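Long-range contacts in putative acyl-CoA dehydrogenase (Burkholderia xenovorans, PDB 5JSC), which belongs to the acyl-CoA dehydrogenase family of flavoproteins and holds flavin-adenine dinucleotide in a four-chain assembly: residues E27-E32 against D87-C92; G36-C41 against R95-K100. All coordinates share one frame; numbering follows the deposited sequence. Where two conformers were deposited one is given.

Contact 1: E27-E32 against D87-C92. With SO4 (sulfate ion), chain Q.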
ATOM      1  N   GLU C  27     -20.405  -8.827 -26.949  1.00 16.45           N
ATOM      2  CA  GLU C  27     -21.359  -9.395 -27.889  1.00 18.43           C
ATOM      3  C   GLU C  27     -20.965 -10.819 -28.236  1.00 18.57           C
ATOM      4  O   GLU C  27     -19.833 -11.236 -27.979  1.00 17.83           O
ATOM      5  CB  GLU C  27     -21.417  -8.539 -29.157  1.00 22.22           C
ATOM      6  CG  GLU C  27     -22.050  -7.194 -28.910  1.00 28.35           C
ATOM      7  CD  GLU C  27     -23.490  -7.326 -28.443  1.00 34.53           C
ATOM      8  OE1 GLU C  27     -24.181  -8.265 -28.895  1.00 36.57           O
ATOM      9  OE2 GLU C  27     -23.929  -6.505 -27.612  1.00 37.83           O
ATOM     10  N   PRO C  28     -21.882 -11.615 -28.806  1.00 20.89           N
ATOM     11  CA  PRO C  28     -21.507 -12.989 -29.187  1.00 21.38           C
ATOM     12  C   PRO C  28     -20.269 -13.062 -30.066  1.00 20.85           C
ATOM     13  O   PRO C  28     -19.450 -13.971 -29.887  1.00 20.21           O
ATOM     14  CB  PRO C  28     -22.761 -13.498 -29.915  1.00 23.11           C
ATOM     15  CG  PRO C  28     -23.872 -12.762 -29.251  1.00 23.93           C
ATOM     16  CD  PRO C  28     -23.330 -11.383 -28.957  1.00 22.73           C
ATOM     17  N   ARG C  29     -20.094 -12.117 -30.997  1.00 19.26           N
ATOM     18  CA  ARG C  29     -18.914 -12.156 -31.856  1.00 19.88           C
ATOM     19  C   ARG C  29     -17.624 -12.076 -31.048  1.00 17.97           C
ATOM     20  O   ARG C  29     -16.596 -12.618 -31.471  1.00 18.10           O
ATOM     21  CB  ARG C  29     -18.960 -11.025 -32.885  1.00 21.81           C
ATOM     22  CG  ARG C  29     -18.856  -9.634 -32.291  1.00 23.14           C
ATOM     23  CD  ARG C  29     -18.796  -8.574 -33.388  1.00 27.35           C
ATOM     24  NE  ARG C  29     -18.537  -7.250 -32.831  1.00 30.17           N
ATOM     25  CZ  ARG C  29     -19.494  -6.431 -32.410  1.00 31.60           C
ATOM     26  NH1 ARG C  29     -20.766  -6.807 -32.492  1.00 30.76           N
ATOM     27  NH2 ARG C  29     -19.184  -5.242 -31.912  1.00 32.58           N
ATOM     28  N   HIS C  30     -17.659 -11.423 -29.882  1.00 16.30           N
ATOM     29  CA  HIS C  30     -16.449 -11.310 -29.071  1.00 14.54           C
ATOM     30  C   HIS C  30     -16.103 -12.630 -28.411  1.00 15.91           C
ATOM     31  O   HIS C  30     -14.924 -12.961 -28.249  1.00 15.18           O
ATOM     32  CB  HIS C  30     -16.607 -10.211 -28.021  1.00 13.39           C
ATOM     33  CG  HIS C  30     -16.788  -8.858 -28.625  1.00 13.53           C
ATOM     34  ND1 HIS C  30     -17.891  -8.072 -28.386  1.00 14.50           N
ATOM     35  CD2 HIS C  30     -16.020  -8.174 -29.508  1.00 15.70           C
ATOM     36  CE1 HIS C  30     -17.789  -6.953 -29.085  1.00 14.82           C
ATOM     37  NE2 HIS C  30     -16.661  -6.990 -29.772  1.00 15.50           N
ATOM     38  N   ARG C  31     -17.119 -13.392 -28.010  1.00 16.85           N
ATOM     39  CA  ARG C  31     -16.864 -14.717 -27.460  0.52 17.35           C
ATOM     40  C   ARG C  31     -16.277 -15.641 -28.516  1.00 16.75           C
ATOM     41  O   ARG C  31     -15.353 -16.411 -28.233  1.00 18.53           O
ATOM     42  CB  ARG C  31     -18.152 -15.300 -26.882  0.52 19.00           C
ATOM     43  CG  ARG C  31     -18.617 -14.586 -25.622  0.52 21.11           C
ATOM     44  CD  ARG C  31     -19.849 -15.247 -25.020  0.52 22.83           C
ATOM     45  NE  ARG C  31     -21.095 -14.721 -25.567  0.52 24.72           N
ATOM     46  CZ  ARG C  31     -21.672 -13.593 -25.156  0.52 26.61           C
ATOM     47  NH1 ARG C  31     -21.108 -12.863 -24.201  0.52 26.39           N
ATOM     48  NH2 ARG C  31     -22.809 -13.192 -25.704  0.52 27.38           N
ATOM     49  N   GLU C  32     -16.788 -15.567 -29.742  1.00 16.19           N
ATOM     50  CA  GLU C  32     -16.218 -16.388 -30.803  1.00 17.99           C
ATOM     51  C   GLU C  32     -14.797 -15.947 -31.134  1.00 17.00           C
ATOM     52  O   GLU C  32     -13.920 -16.787 -31.365  1.00 17.87           O
ATOM     53  CB  GLU C  32     -17.125 -16.339 -32.029  1.00 21.54           C
ATOM     54  CG  GLU C  32     -18.405 -17.102 -31.780  1.00 28.17           C
ATOM     55  CD  GLU C  32     -19.499 -16.754 -32.751  1.00 35.15           C
ATOM     56  OE1 GLU C  32     -19.240 -15.978 -33.696  1.00 38.40           O
ATOM     57  OE2 GLU C  32     -20.624 -17.258 -32.557  1.00 37.51           O
ATOM     58  N   ASP C  87     -13.040  -1.967 -33.603  1.00 11.31           N
ATOM     59  CA  ASP C  87     -13.725  -2.644 -32.502  1.00 12.54           C
ATOM     60  C   ASP C  87     -12.745  -2.737 -31.337  1.00 12.62           C
ATOM     61  O   ASP C  87     -11.866  -3.604 -31.324  1.00 12.00           O
ATOM     62  CB  ASP C  87     -14.206  -4.017 -32.977  1.00 13.93           C
ATOM     63  CG  ASP C  87     -15.017  -4.782 -31.938  1.00 16.13           C
ATOM     64  OD1 ASP C  87     -14.922  -4.500 -30.729  1.00 15.65           O
ATOM     65  OD2 ASP C  87     -15.757  -5.707 -32.351  1.00 19.22           O
ATOM     66  N   THR C  88     -12.892  -1.823 -30.362  1.00 10.64           N
ATOM     67  CA  THR C  88     -11.957  -1.758 -29.242  1.00 10.84           C
ATOM     68  C   THR C  88     -12.008  -3.027 -28.410  1.00 10.19           C
ATOM     69  O   THR C  88     -10.974  -3.516 -27.947  1.00 11.20           O
ATOM     70  CB  THR C  88     -12.272  -0.552 -28.344  1.00 11.75           C
ATOM     71  OG1 THR C  88     -12.668   0.563 -29.150  1.00 15.13           O
ATOM     72  CG2 THR C  88     -11.046  -0.165 -27.535  1.00 13.71           C
ATOM     73  N   ARG C  89     -13.206  -3.571 -28.202  1.00 10.32           N
ATOM     74  CA  ARG C  89     -13.314  -4.812 -27.442  1.00 10.28           C
ATOM     75  C   ARG C  89     -12.561  -5.942 -28.132  1.00 10.42           C
ATOM     76  O   ARG C  89     -11.889  -6.751 -27.474  1.00 11.32           O
ATOM     77  CB  ARG C  89     -14.785  -5.177 -27.248  1.00 11.67           C
ATOM     78  CG  ARG C  89     -15.500  -4.237 -26.270  1.00 11.43           C
ATOM     79  CD  ARG C  89     -17.013  -4.384 -26.313  1.00 11.32           C
ATOM     80  NE  ARG C  89     -17.557  -3.787 -27.526  1.00 12.74           N
ATOM     81  CZ  ARG C  89     -18.840  -3.812 -27.858  1.00 13.49           C
ATOM     82  NH1 ARG C  89     -19.716  -4.422 -27.068  1.00 14.27           N
ATOM     83  NH2 ARG C  89     -19.251  -3.230 -28.981  1.00 14.99           N
ATOM     84  N   ALA C  90     -12.657  -6.015 -29.459  1.00 11.24           N
ATOM     85  CA  ALA C  90     -11.930  -7.044 -30.193  1.00 12.34           C
ATOM     86  C   ALA C  90     -10.423  -6.856 -30.072  1.00  9.97           C
ATOM     87  O   ALA C  90      -9.695  -7.814 -29.778  1.00 11.46           O
ATOM     88  CB  ALA C  90     -12.363  -7.048 -31.657  1.00 13.47           C
ATOM     89  N   VAL C  91      -9.927  -5.629 -30.295  1.00  9.37           N
ATOM     90  CA  VAL C  91      -8.486  -5.395 -30.182  1.00 10.30           C
ATOM     91  C   VAL C  91      -7.993  -5.756 -28.784  1.00  9.37           C
ATOM     92  O   VAL C  91      -6.928  -6.371 -28.619  1.00  9.48           O
ATOM     93  CB  VAL C  91      -8.138  -3.938 -30.539  1.00 11.34           C
ATOM     94  CG1 VAL C  91      -6.662  -3.664 -30.228  1.00 11.93           C
ATOM     95  CG2 VAL C  91      -8.421  -3.671 -32.015  1.00 12.61           C
ATOM     96  N   CYS C  92      -8.777  -5.410 -27.761  1.00 10.04           N
ATOM     97  CA  CYS C  92      -8.391  -5.731 -26.391  1.00  9.33           C
ATOM     98  C   CYS C  92      -8.365  -7.239 -26.149  1.00  9.48           C
ATOM     99  O   CYS C  92      -7.426  -7.754 -25.530  1.00 10.49           O
ATOM    100  CB  CYS C  92      -9.334  -5.033 -25.412  1.00  9.97           C
ATOM    101  SG  CYS C  92      -9.003  -3.261 -25.284  1.00 12.65           S
TER
HETATM  102  S   SO4 Q 505     -22.810  -3.160 -28.786  0.70 57.26           S
HETATM  103  O1  SO4 Q 505     -24.207  -3.382 -29.146  0.70 57.19           O
HETATM  104  O2  SO4 Q 505     -21.970  -3.334 -29.970  0.70 56.66           O
HETATM  105  O3  SO4 Q 505     -22.646  -1.802 -28.280  0.70 58.10           O
HETATM  106  O4  SO4 Q 505     -22.412  -4.111 -27.751  0.70 57.03           O
HETATM  107  O   HOH W   1     -17.467  -2.945 -31.173  1.00 19.69           O

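Contact 2: G36-C41 against R95-K100. With EDO (1,2-ethanediol), chain O.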
ATOM      1  N   GLY C  36     -11.327 -18.075 -30.980  1.00 15.02           N
ATOM      2  CA  GLY C  36     -10.497 -18.203 -32.164  1.00 15.60           C
ATOM      3  C   GLY C  36      -9.060 -17.791 -31.923  1.00 15.62           C
ATOM      4  O   GLY C  36      -8.130 -18.484 -32.350  1.00 16.73           O
ATOM      5  N   ILE C  37      -8.850 -16.664 -31.234  1.00 13.81           N
ATOM      6  CA  ILE C  37      -7.469 -16.245 -31.016  1.00 13.35           C
ATOM      7  C   ILE C  37      -6.790 -17.170 -30.005  1.00 14.39           C
ATOM      8  O   ILE C  37      -5.594 -17.453 -30.129  1.00 15.26           O
ATOM      9  CB  ILE C  37      -7.387 -14.753 -30.616  1.00 13.77           C
ATOM     10  CG1 ILE C  37      -5.926 -14.305 -30.524  1.00 13.07           C
ATOM     11  CG2 ILE C  37      -8.135 -14.458 -29.320  1.00 15.03           C
ATOM     12  CD1 ILE C  37      -5.185 -14.366 -31.841  1.00 14.18           C
ATOM     13  N   GLU C  38      -7.537 -17.697 -29.027  1.00 14.58           N
ATOM     14  CA  GLU C  38      -6.949 -18.680 -28.115  1.00 15.58           C
ATOM     15  C   GLU C  38      -6.488 -19.925 -28.861  1.00 14.58           C
ATOM     16  O   GLU C  38      -5.386 -20.438 -28.612  1.00 16.62           O
ATOM     17  CB  GLU C  38      -7.943 -19.056 -27.015  1.00 16.42           C
ATOM     18  CG  GLU C  38      -7.482 -20.207 -26.104  1.00 19.23           C
ATOM     19  CD  GLU C  38      -6.199 -19.920 -25.322  1.00 20.51           C
ATOM     20  OE1 GLU C  38      -5.845 -18.738 -25.137  1.00 18.35           O
ATOM     21  OE2 GLU C  38      -5.549 -20.893 -24.875  1.00 23.37           O
ATOM     22  N   ALA C  39      -7.319 -20.437 -29.775  1.00 16.05           N
ATOM     23  CA  ALA C  39      -6.920 -21.600 -30.557  1.00 17.29           C
ATOM     24  C   ALA C  39      -5.705 -21.294 -31.424  1.00 16.60           C
ATOM     25  O   ALA C  39      -4.816 -22.142 -31.583  1.00 18.05           O
ATOM     26  CB  ALA C  39      -8.088 -22.079 -31.423  1.00 17.46           C
ATOM     27  N   TRP C  40      -5.654 -20.089 -32.007  1.00 16.55           N
ATOM     28  CA  TRP C  40      -4.482 -19.709 -32.787  1.00 16.53           C
ATOM     29  C   TRP C  40      -3.229 -19.723 -31.917  1.00 17.54           C
ATOM     30  O   TRP C  40      -2.181 -20.239 -32.325  1.00 17.20           O
ATOM     31  CB  TRP C  40      -4.690 -18.328 -33.433  1.00 16.02           C
ATOM     32  CG  TRP C  40      -3.529 -17.931 -34.334  1.00 17.89           C
ATOM     33  CD1 TRP C  40      -3.425 -18.146 -35.682  1.00 19.15           C
ATOM     34  CD2 TRP C  40      -2.301 -17.297 -33.937  1.00 18.26           C
ATOM     35  NE1 TRP C  40      -2.215 -17.679 -36.147  1.00 20.22           N
ATOM     36  CE2 TRP C  40      -1.508 -17.154 -35.096  1.00 18.64           C
ATOM     37  CE3 TRP C  40      -1.801 -16.834 -32.718  1.00 17.46           C
ATOM     38  CZ2 TRP C  40      -0.242 -16.572 -35.069  1.00 18.82           C
ATOM     39  CZ3 TRP C  40      -0.539 -16.256 -32.689  1.00 16.33           C
ATOM     40  CH2 TRP C  40       0.225 -16.131 -33.860  1.00 18.60           C
ATOM     41  N   CYS C  41      -3.329 -19.189 -30.699  1.00 16.88           N
ATOM     42  CA  CYS C  41      -2.186 -19.185 -29.788  1.00 17.15           C
ATOM     43  C   CYS C  41      -1.730 -20.596 -29.442  1.00 18.76           C
ATOM     44  O   CYS C  41      -0.524 -20.877 -29.421  1.00 20.99           O
ATOM     45  CB  CYS C  41      -2.541 -18.429 -28.514  1.00 16.20           C
ATOM     46  SG  CYS C  41      -2.663 -16.660 -28.739  1.00 17.05           S
ATOM     47  N   ARG C  95      -5.136  -8.580 -27.824  1.00 10.55           N
ATOM     48  CA  ARG C  95      -3.919  -8.326 -27.053  1.00 10.31           C
ATOM     49  C   ARG C  95      -3.921  -9.093 -25.737  1.00 10.81           C
ATOM     50  O   ARG C  95      -2.888  -9.645 -25.329  1.00 10.85           O
ATOM     51  CB  ARG C  95      -3.751  -6.830 -26.789  1.00 11.83           C
ATOM     52  CG  ARG C  95      -3.271  -6.039 -27.986  1.00 13.57           C
ATOM     53  CD  ARG C  95      -2.627  -4.722 -27.530  1.00 13.83           C
ATOM     54  NE  ARG C  95      -1.306  -4.929 -26.923  1.00 14.15           N
ATOM     55  CZ  ARG C  95      -0.480  -3.944 -26.578  1.00 13.45           C
ATOM     56  NH1 ARG C  95      -0.835  -2.675 -26.770  1.00 14.29           N
ATOM     57  NH2 ARG C  95       0.710  -4.227 -26.054  1.00 15.60           N
ATOM     58  N   GLU C  96      -5.064  -9.130 -25.048  1.00 10.39           N
ATOM     59  CA  GLU C  96      -5.132  -9.879 -23.794  1.00 10.52           C
ATOM     60  C   GLU C  96      -4.750 -11.340 -24.005  1.00 10.45           C
ATOM     61  O   GLU C  96      -3.914 -11.889 -23.273  1.00 11.74           O
ATOM     62  CB  GLU C  96      -6.529  -9.777 -23.181  1.00 10.98           C
ATOM     63  CG  GLU C  96      -6.608 -10.512 -21.868  1.00 12.19           C
ATOM     64  CD  GLU C  96      -8.011 -10.670 -21.336  1.00 12.86           C
ATOM     65  OE1 GLU C  96      -8.888  -9.839 -21.640  1.00 14.53           O
ATOM     66  OE2 GLU C  96      -8.241 -11.642 -20.583  1.00 15.86           O
ATOM     67  N   THR C  97      -5.339 -11.986 -25.016  1.00 11.17           N
ATOM     68  CA  THR C  97      -5.059 -13.400 -25.245  1.00 11.43           C
ATOM     69  C   THR C  97      -3.630 -13.610 -25.722  1.00 10.57           C
ATOM     70  O   THR C  97      -2.941 -14.521 -25.251  1.00 11.89           O
ATOM     71  CB  THR C  97      -6.048 -13.970 -26.255  1.00 12.09           C
ATOM     72  OG1 THR C  97      -7.376 -13.678 -25.813  1.00 13.61           O
ATOM     73  CG2 THR C  97      -5.884 -15.490 -26.396  1.00 12.68           C
ATOM     74  N   LEU C  98      -3.161 -12.779 -26.650  1.00  9.93           N
ATOM     75  CA  LEU C  98      -1.787 -12.924 -27.121  1.00 11.28           C
ATOM     76  C   LEU C  98      -0.795 -12.740 -25.982  1.00 10.74           C
ATOM     77  O   LEU C  98       0.108 -13.563 -25.795  1.00 11.93           O
ATOM     78  CB  LEU C  98      -1.506 -11.933 -28.246  1.00 11.33           C
ATOM     79  CG  LEU C  98      -2.140 -12.277 -29.595  1.00 11.66           C
ATOM     80  CD1 LEU C  98      -2.083 -11.056 -30.509  1.00 13.83           C
ATOM     81  CD2 LEU C  98      -1.458 -13.476 -30.240  1.00 13.71           C
ATOM     82  N   ALA C  99      -0.969 -11.678 -25.186  1.00 10.36           N
ATOM     83  CA  ALA C  99      -0.045 -11.422 -24.080  1.00 10.66           C
ATOM     84  C   ALA C  99      -0.048 -12.568 -23.077  1.00 11.53           C
ATOM     85  O   ALA C  99       0.997 -12.900 -22.496  1.00 11.99           O
ATOM     86  CB  ALA C  99      -0.411 -10.114 -23.383  1.00 12.02           C
ATOM     87  N   LYS C 100      -1.214 -13.189 -22.862  1.00 11.03           N
ATOM     88  CA  LYS C 100      -1.309 -14.317 -21.943  1.00 10.63           C
ATOM     89  C   LYS C 100      -0.426 -15.484 -22.378  1.00 10.78           C
ATOM     90  O   LYS C 100      -0.054 -16.317 -21.543  1.00 13.82           O
ATOM     91  CB  LYS C 100      -2.776 -14.756 -21.832  1.00 13.15           C
ATOM     92  CG  LYS C 100      -3.047 -15.832 -20.788  1.00 16.04           C
ATOM     93  CD  LYS C 100      -4.537 -15.997 -20.529  1.00 18.04           C
ATOM     94  CE  LYS C 100      -5.276 -16.465 -21.763  1.00 22.25           C
ATOM     95  NZ  LYS C 100      -6.737 -16.643 -21.494  1.00 24.16           N
TER
HETATM   96  C1  EDO O 503     -12.012 -10.598 -20.164  1.00 23.56           C
HETATM   97  O1  EDO O 503     -10.727 -10.316 -19.614  1.00 23.32           O
HETATM   98  C2  EDO O 503     -11.883 -11.627 -21.277  1.00 26.99           C
HETATM   99  O2  EDO O 503     -10.970 -12.654 -20.884  1.00 29.83           O
HETATM  100  O   HOH W   2      -7.762 -17.520 -23.734  1.00 24.78           O

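Contact 1: E27-E32 against D87-C92
The His30 ring is sandwiched between two arginine side chains: Arg89 CB makes a CH-pi contact on one face, 3.9 Å from the His30 ring centroid, and CG of Arg29 lies over the centre of the opposite face. At the ring edge, Glu27 N donates to ND1 almost in the ring plane, while Asp87 OD2 is reached from NE2 with a tilt. The arrangement joins the starts of two nearly parallel helices (axes of 28-32 and 88-92 16° apart) in the all-helical N-terminal domain of the acyl-CoA dehydrogenase fold. His30 and Asp87 form a His-carboxylate hydrogen bond, NE2 to OD2 3.0 Å, on the syn lone pair of OD2, the ring turned 81° from the carboxylate. OD2 also takes Arg29 NE in a salt bridge, in the guanidinium plane, with an N-H...O angle of 163°. OD1, meanwhile, caps helix 88-101 by accepting from Ala90 N. The Arg89 guanidinium has CE1 of His30 over its centre; its NE pairs with Asp326. Arg29 NH2 and Arg89 NH2 come within 3.6 Å, and one water accepts from both, weakly from Arg29. A sulfate ion accepts from Arg89 NH1 at its O4 (2.8 Å) and from Arg89 NH2 at its O2 (2.9 Å).

Contact 2: G36-C41 against R95-K100
Leu98 CD2 is the methyl on which three side chains of the facing helix converge. Cys41 SG comes to 3.7 Å from Leu98 CD2, Trp40 CZ3 to 3.8 Å from the same methyl, and Ile37 CD1 lies a little farther away. The indole reaches this point although the CB of Trp40 is not directed at the other helix: CG stands anti to the backbone N (chi1 -176°), and chi2 of 93° then turns the six-membered ring so that CZ3 reaches the methyl, which the ring meets obliquely. The indole also makes an edge-to-face contact with Trp69. Next to this cluster Thr97 sits against Ile37, the two side chains sliding past each other in opposite directions, with Ile37 CG2 3.7 Å from Thr97 CB. The Thr97 hydroxyl, though beside that methyl, is satisfied within its own helix by the carbonyl of Leu93.

The backbones here belong to two helices of the N-terminal helical domain of the acyl-CoA dehydrogenase fold, packed side by side; the axes of segments 36-41 and 95-100 approach to 9.4 Å at 22°. Leu98 also touches Ala105 and Leu109 of helix 103-122, so its side chain links a third helix to the pair.

Farther out, Thr97 CG2 is 3.5 Å from Glu38 OE1, where the interface turns polar. Glu38 and Lys100 stay beyond salt-bridge distance, but a water bridges them, donating to Glu38 OE1 (2.7 Å) and accepting from Lys100 NZ (2.6 Å). His101 NE2 is also hydrogen-bonded to Glu38 OE1, while OE2 of Glu38 forms a salt bridge with Arg42 NE.

Contacts 1 and 2 are successive levels of one helix pair, a worked example of how a long interface changes character along its length. Both use helix 28-44 and helix 88-101, and their centres are about 12 Å apart. Along the chain the segments alternate: 27-32, 36-41, 87-92, then 95-100, each helix contributing first to contact 1 and then to contact 2, as the near-parallel course of the two helices entails. The N-terminal starts meet through charged and hydrogen-bonding groups; farther along, an apolar centre appears with a polar margin. Together the contacts bring two sequence-distant helices of the N-terminal domain side by side, on the same side of the chain's centre.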